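PDB 7LPO: cytoplasmic protein from Cryptococcus neoformans var. grubii serotype A, which probably hydrolyses steryl beta-glucosides, releasing the sterol from its glucose, as a glycoside hydrolase of family 5. Local coordinates for residues Val102-Lys114 against Gly152-Cys164. Sequence-based numbering, arbitrary orientation.
Sequences VFTWESLEHAGPK and GGSGAPLWTLYAC
Trp105 and Glu109 of helix 105-109 pack on Pro157 and Trp159 in a buried contact of the family 5 TIM barrel, where the helix and turn following strand 98-104 meet the segment after the neighbouring parallel strand 137-143. Two hydrogen bonds join the segments. Gly155 O accepts from Glu106 N at 2.7 Å, at the first turn of the helix, whose N-cap is Thr104. Farther along the chain, Trp159 NE1 donates to Glu109 O at 2.9 Å; the acceptor lies in the indole plane and the N-H...O angle is 170°, so the bond is nearly straight. Between them Pro157 CD sits over the face of the five-membered ring of Trp105, 3.6 Å from its centroid, a CH-pi contact. Pro113 CD makes another over the centre of one Trp159 face, while Pro157 CG covers the opposite face toward its rim. One water links Glu106 OE2 with Gly155 N; Arg149 forms a salt bridge with OE1. Glu109 swings CG opposite its backbone N (chi1 -157°), bringing CD within 3.7 Å of Trp159 CZ2, the planes 83° apart; there OE1 receives Trp105 NE1 on its anti side at 2.8 Å and OE2 takes Lys114 N on its anti lone pair at 2.6 Å.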
loop_
_atom_site.group_PDB
_atom_site.type_symbol
_atom_site.label_atom_id
_atom_site.label_comp_id
_atom_site.label_asym_id
_atom_site.label_seq_id
_atom_site.Cartn_x
_atom_site.Cartn_y
_atom_site.Cartn_z
ATOM N N VAL A 102 5.282 -3.808 -6.850
ATOM C CA VAL A 102 3.893 -3.575 -7.229
ATOM C C VAL A 102 3.622 -4.178 -8.603
ATOM O O VAL A 102 4.328 -3.880 -9.572
ATOM C CB VAL A 102 3.582 -2.068 -7.226
ATOM C CG1 VAL A 102 2.173 -1.810 -7.715
ATOM C CG2 VAL A 102 3.793 -1.470 -5.843
ATOM N N PHE A 103 2.592 -5.023 -8.687
ATOM C CA PHE A 103 2.066 -5.507 -9.955
ATOM C C PHE A 103 0.548 -5.568 -9.844
ATOM O O PHE A 103 -0.012 -5.648 -8.750
ATOM C CB PHE A 103 2.640 -6.882 -10.344
ATOM C CG PHE A 103 2.183 -8.002 -9.466
ATOM C CD1 PHE A 103 2.837 -8.273 -8.275
ATOM C CD2 PHE A 103 1.101 -8.777 -9.819
ATOM C CE1 PHE A 103 2.425 -9.295 -7.451
ATOM C CE2 PHE A 103 0.680 -9.809 -9.002
ATOM C CZ PHE A 103 1.343 -10.068 -7.815
ATOM N N THR A 104 -0.128 -5.513 -10.985
ATOM C CA THR A 104 -1.580 -5.542 -10.983
ATOM C C THR A 104 -2.092 -6.780 -11.700
ATOM O O THR A 104 -1.451 -7.315 -12.609
ATOM C CB THR A 104 -2.182 -4.290 -11.632
ATOM O OG1 THR A 104 -1.820 -4.245 -13.018
ATOM C CG2 THR A 104 -1.680 -3.038 -10.889
ATOM N N TRP A 105 -3.257 -7.238 -11.249
ATOM C CA TRP A 105 -3.995 -8.275 -11.956
ATOM C C TRP A 105 -4.186 -7.917 -13.424
ATOM O O TRP A 105 -4.068 -8.780 -14.305
ATOM C CB TRP A 105 -5.330 -8.465 -11.242
ATOM C CG TRP A 105 -6.206 -9.558 -11.730
ATOM C CD1 TRP A 105 -5.903 -10.530 -12.628
ATOM C CD2 TRP A 105 -7.554 -9.785 -11.321
ATOM N NE1 TRP A 105 -6.981 -11.350 -12.801
ATOM C CE2 TRP A 105 -8.013 -10.905 -12.017
ATOM C CE3 TRP A 105 -8.417 -9.143 -10.424
ATOM C CZ2 TRP A 105 -9.302 -11.403 -11.855
ATOM C CZ3 TRP A 105 -9.697 -9.630 -10.273
ATOM C CH2 TRP A 105 -10.126 -10.753 -10.983
ATOM N N GLU A 106 -4.459 -6.639 -13.709
ATOM C CA GLU A 106 -4.675 -6.233 -15.094
ATOM C C GLU A 106 -3.457 -6.546 -15.946
ATOM O O GLU A 106 -3.593 -6.998 -17.090
ATOM C CB GLU A 106 -4.995 -4.741 -15.181
ATOM C CG GLU A 106 -5.048 -4.219 -16.615
ATOM C CD GLU A 106 -5.321 -2.721 -16.723
ATOM O OE1 GLU A 106 -5.590 -2.269 -17.848
ATOM O OE2 GLU A 106 -5.274 -1.993 -15.704
ATOM N N SER A 107 -2.257 -6.273 -15.421
ATOM C CA SER A 107 -1.045 -6.464 -16.207
ATOM C C SER A 107 -0.779 -7.935 -16.496
ATOM O O SER A 107 -0.047 -8.246 -17.446
ATOM C CB SER A 107 0.158 -5.833 -15.492
ATOM O OG SER A 107 0.504 -6.551 -14.314
ATOM N N LEU A 108 -1.391 -8.839 -15.730
ATOM C CA LEU A 108 -1.210 -10.269 -15.924
ATOM C C LEU A 108 -2.294 -10.920 -16.774
ATOM O O LEU A 108 -2.030 -11.960 -17.390
ATOM C CB LEU A 108 -1.172 -10.993 -14.573
ATOM C CG LEU A 108 -0.034 -10.689 -13.609
ATOM C CD1 LEU A 108 -0.275 -11.419 -12.280
ATOM C CD2 LEU A 108 1.317 -11.073 -14.183
ATOM N N GLU A 109 -3.511 -10.355 -16.825
ATOM C CA GLU A 109 -4.633 -11.052 -17.455
ATOM C C GLU A 109 -5.526 -10.097 -18.243
ATOM O O GLU A 109 -6.724 -10.354 -18.407
ATOM C CB GLU A 109 -5.460 -11.809 -16.401
ATOM C CG GLU A 109 -6.287 -12.980 -16.912
ATOM C CD GLU A 109 -6.874 -13.838 -15.780
ATOM O OE1 GLU A 109 -6.828 -13.428 -14.607
ATOM O OE2 GLU A 109 -7.389 -14.933 -16.058
ATOM N N HIS A 110 -4.955 -9.015 -18.766
ATOM C CA HIS A 110 -5.746 -8.045 -19.518
ATOM C C HIS A 110 -6.339 -8.641 -20.785
ATOM O O HIS A 110 -7.389 -8.181 -21.251
ATOM C CB HIS A 110 -4.884 -6.848 -19.893
ATOM C CG HIS A 110 -3.581 -7.223 -20.522
ATOM N ND1 HIS A 110 -3.456 -7.515 -21.864
ATOM C CD2 HIS A 110 -2.346 -7.362 -19.988
ATOM C CE1 HIS A 110 -2.197 -7.822 -22.130
ATOM N NE2 HIS A 110 -1.503 -7.737 -21.008
ATOM N N ALA A 111 -5.674 -9.634 -21.375
ATOM C CA ALA A 111 -6.134 -10.181 -22.649
ATOM C C ALA A 111 -7.469 -10.907 -22.539
ATOM O O ALA A 111 -8.174 -11.022 -23.541
ATOM C CB ALA A 111 -5.084 -11.138 -23.223
ATOM N N GLY A 112 -7.823 -11.408 -21.365
ATOM C CA GLY A 112 -9.059 -12.125 -21.172
ATOM C C GLY A 112 -8.877 -13.205 -20.130
ATOM O O GLY A 112 -7.752 -13.518 -19.722
ATOM N N PRO A 113 -9.983 -13.806 -19.681
ATOM C CA PRO A 113 -9.879 -14.880 -18.682
ATOM C C PRO A 113 -8.919 -15.981 -19.104
ATOM O O PRO A 113 -9.077 -16.575 -20.176
ATOM C CB PRO A 113 -11.313 -15.413 -18.564
ATOM C CG PRO A 113 -12.187 -14.382 -19.172
ATOM C CD PRO A 113 -11.369 -13.544 -20.106
ATOM N N LYS A 114 -7.918 -16.251 -18.269
ATOM C CA LYS A 114 -6.921 -17.298 -18.474
ATOM C C LYS A 114 -6.028 -17.054 -19.683
ATOM O O LYS A 114 -5.336 -17.975 -20.131
ATOM C CB LYS A 114 -7.588 -18.671 -18.576
ATOM C CG LYS A 114 -8.036 -19.190 -17.215
ATOM C CD LYS A 114 -8.967 -20.374 -17.320
ATOM C CE LYS A 114 -9.526 -20.731 -15.949
ATOM N NZ LYS A 114 -10.139 -22.094 -15.931
ATOM N N GLY A 152 -11.783 3.819 -11.019
ATOM C CA GLY A 152 -11.221 4.992 -10.365
ATOM C C GLY A 152 -9.804 4.844 -9.856
ATOM O O GLY A 152 -9.306 5.775 -9.204
ATOM N N GLY A 153 -9.131 3.717 -10.094
ATOM C CA GLY A 153 -7.870 3.458 -9.431
ATOM C C GLY A 153 -6.876 2.592 -10.175
ATOM O O GLY A 153 -6.191 3.057 -11.091
ATOM N N SER A 154 -6.752 1.343 -9.742
ATOM C CA SER A 154 -5.828 0.395 -10.343
ATOM C C SER A 154 -6.288 -0.993 -9.951
ATOM O O SER A 154 -7.083 -1.159 -9.022
ATOM C CB SER A 154 -4.386 0.630 -9.880
ATOM O OG SER A 154 -4.178 0.154 -8.556
ATOM N N GLY A 155 -5.774 -1.991 -10.667
ATOM C CA GLY A 155 -5.995 -3.362 -10.257
ATOM C C GLY A 155 -6.516 -4.316 -11.314
ATOM O O GLY A 155 -5.738 -4.859 -12.100
ATOM N N ALA A 156 -7.822 -4.530 -11.338
ATOM C CA ALA A 156 -8.401 -5.637 -12.081
ATOM C C ALA A 156 -8.557 -5.313 -13.570
ATOM O O ALA A 156 -8.701 -4.148 -13.953
ATOM C CB ALA A 156 -9.755 -6.007 -11.492
ATOM N N PRO A 157 -8.525 -6.333 -14.431
ATOM C CA PRO A 157 -8.719 -6.083 -15.863
ATOM C C PRO A 157 -10.149 -5.669 -16.173
ATOM O O PRO A 157 -11.094 -6.003 -15.455
ATOM C CB PRO A 157 -8.362 -7.422 -16.522
ATOM C CG PRO A 157 -8.505 -8.447 -15.446
ATOM C CD PRO A 157 -8.187 -7.739 -14.144
ATOM N N LEU A 158 -10.293 -4.934 -17.275
ATOM C CA LEU A 158 -11.588 -4.369 -17.641
ATOM C C LEU A 158 -12.674 -5.433 -17.760
ATOM O O LEU A 158 -13.848 -5.152 -17.487
ATOM C CB LEU A 158 -11.458 -3.604 -18.959
ATOM C CG LEU A 158 -12.728 -3.076 -19.618
ATOM C CD1 LEU A 158 -13.359 -1.966 -18.795
ATOM C CD2 LEU A 158 -12.376 -2.580 -21.016
ATOM N N TRP A 159 -12.318 -6.650 -18.164
ATOM C CA TRP A 159 -13.370 -7.630 -18.372
ATOM C C TRP A 159 -14.046 -8.051 -17.073
ATOM O O TRP A 159 -15.129 -8.642 -17.134
ATOM C CB TRP A 159 -12.832 -8.854 -19.122
ATOM C CG TRP A 159 -11.654 -9.585 -18.519
ATOM C CD1 TRP A 159 -10.355 -9.501 -18.914
ATOM C CD2 TRP A 159 -11.687 -10.545 -17.458
ATOM N NE1 TRP A 159 -9.572 -10.341 -18.164
ATOM C CE2 TRP A 159 -10.367 -10.994 -17.260
ATOM C CE3 TRP A 159 -12.706 -11.070 -16.660
ATOM C CZ2 TRP A 159 -10.037 -11.932 -16.291
ATOM C CZ3 TRP A 159 -12.376 -12.003 -15.698
ATOM C CH2 TRP A 159 -11.052 -12.425 -15.519
ATOM N N THR A 160 -13.461 -7.751 -15.903
ATOM C CA THR A 160 -14.150 -8.088 -14.658
ATOM C C THR A 160 -15.407 -7.247 -14.477
ATOM O O THR A 160 -16.389 -7.719 -13.895
ATOM C CB THR A 160 -13.233 -7.915 -13.435
ATOM O OG1 THR A 160 -12.773 -6.556 -13.339
ATOM C CG2 THR A 160 -12.051 -8.873 -13.521
ATOM N N LEU A 161 -15.396 -6.003 -14.958
ATOM C CA LEU A 161 -16.605 -5.182 -14.910
ATOM C C LEU A 161 -17.740 -5.826 -15.700
ATOM O O LEU A 161 -18.883 -5.905 -15.229
ATOM C CB LEU A 161 -16.313 -3.787 -15.460
ATOM C CG LEU A 161 -15.717 -2.765 -14.498
ATOM C CD1 LEU A 161 -14.321 -3.187 -14.127
ATOM C CD2 LEU A 161 -15.704 -1.377 -15.124
ATOM N N TYR A 162 -17.448 -6.259 -16.927
ATOM C CA TYR A 162 -18.458 -6.938 -17.727
ATOM C C TYR A 162 -18.922 -8.215 -17.048
ATOM O O TYR A 162 -20.118 -8.522 -17.047
ATOM C CB TYR A 162 -17.896 -7.236 -19.109
ATOM C CG TYR A 162 -17.768 -6.029 -19.981
ATOM C CD1 TYR A 162 -18.892 -5.427 -20.528
ATOM C CD2 TYR A 162 -16.534 -5.485 -20.261
ATOM C CE1 TYR A 162 -18.789 -4.332 -21.339
ATOM C CE2 TYR A 162 -16.420 -4.383 -21.078
ATOM C CZ TYR A 162 -17.553 -3.817 -21.618
ATOM O OH TYR A 162 -17.442 -2.721 -22.431
ATOM N N ALA A 163 -17.997 -8.962 -16.442
ATOM C CA ALA A 163 -18.395 -10.163 -15.716
ATOM C C ALA A 163 -19.401 -9.838 -14.617
ATOM O O ALA A 163 -20.293 -10.652 -14.334
ATOM C CB ALA A 163 -17.167 -10.858 -15.142
ATOM N N CYS A 164 -19.289 -8.651 -14.007
ATOM C CA CYS A 164 -20.198 -8.198 -12.958
ATOM C C CYS A 164 -21.461 -7.540 -13.503
ATOM O O CYS A 164 -22.275 -7.045 -12.713
ATOM C CB CYS A 164 -19.477 -7.224 -12.023
ATOM S SG CYS A 164 -18.146 -8.024 -11.062
HETATM O O HOH W 1 -4.035 -1.559 -13.175
HETATM O O HOH W 2 -7.140 -1.886 -13.649
HETATM O O HOH W 3 -7.897 -4.728 -18.758
#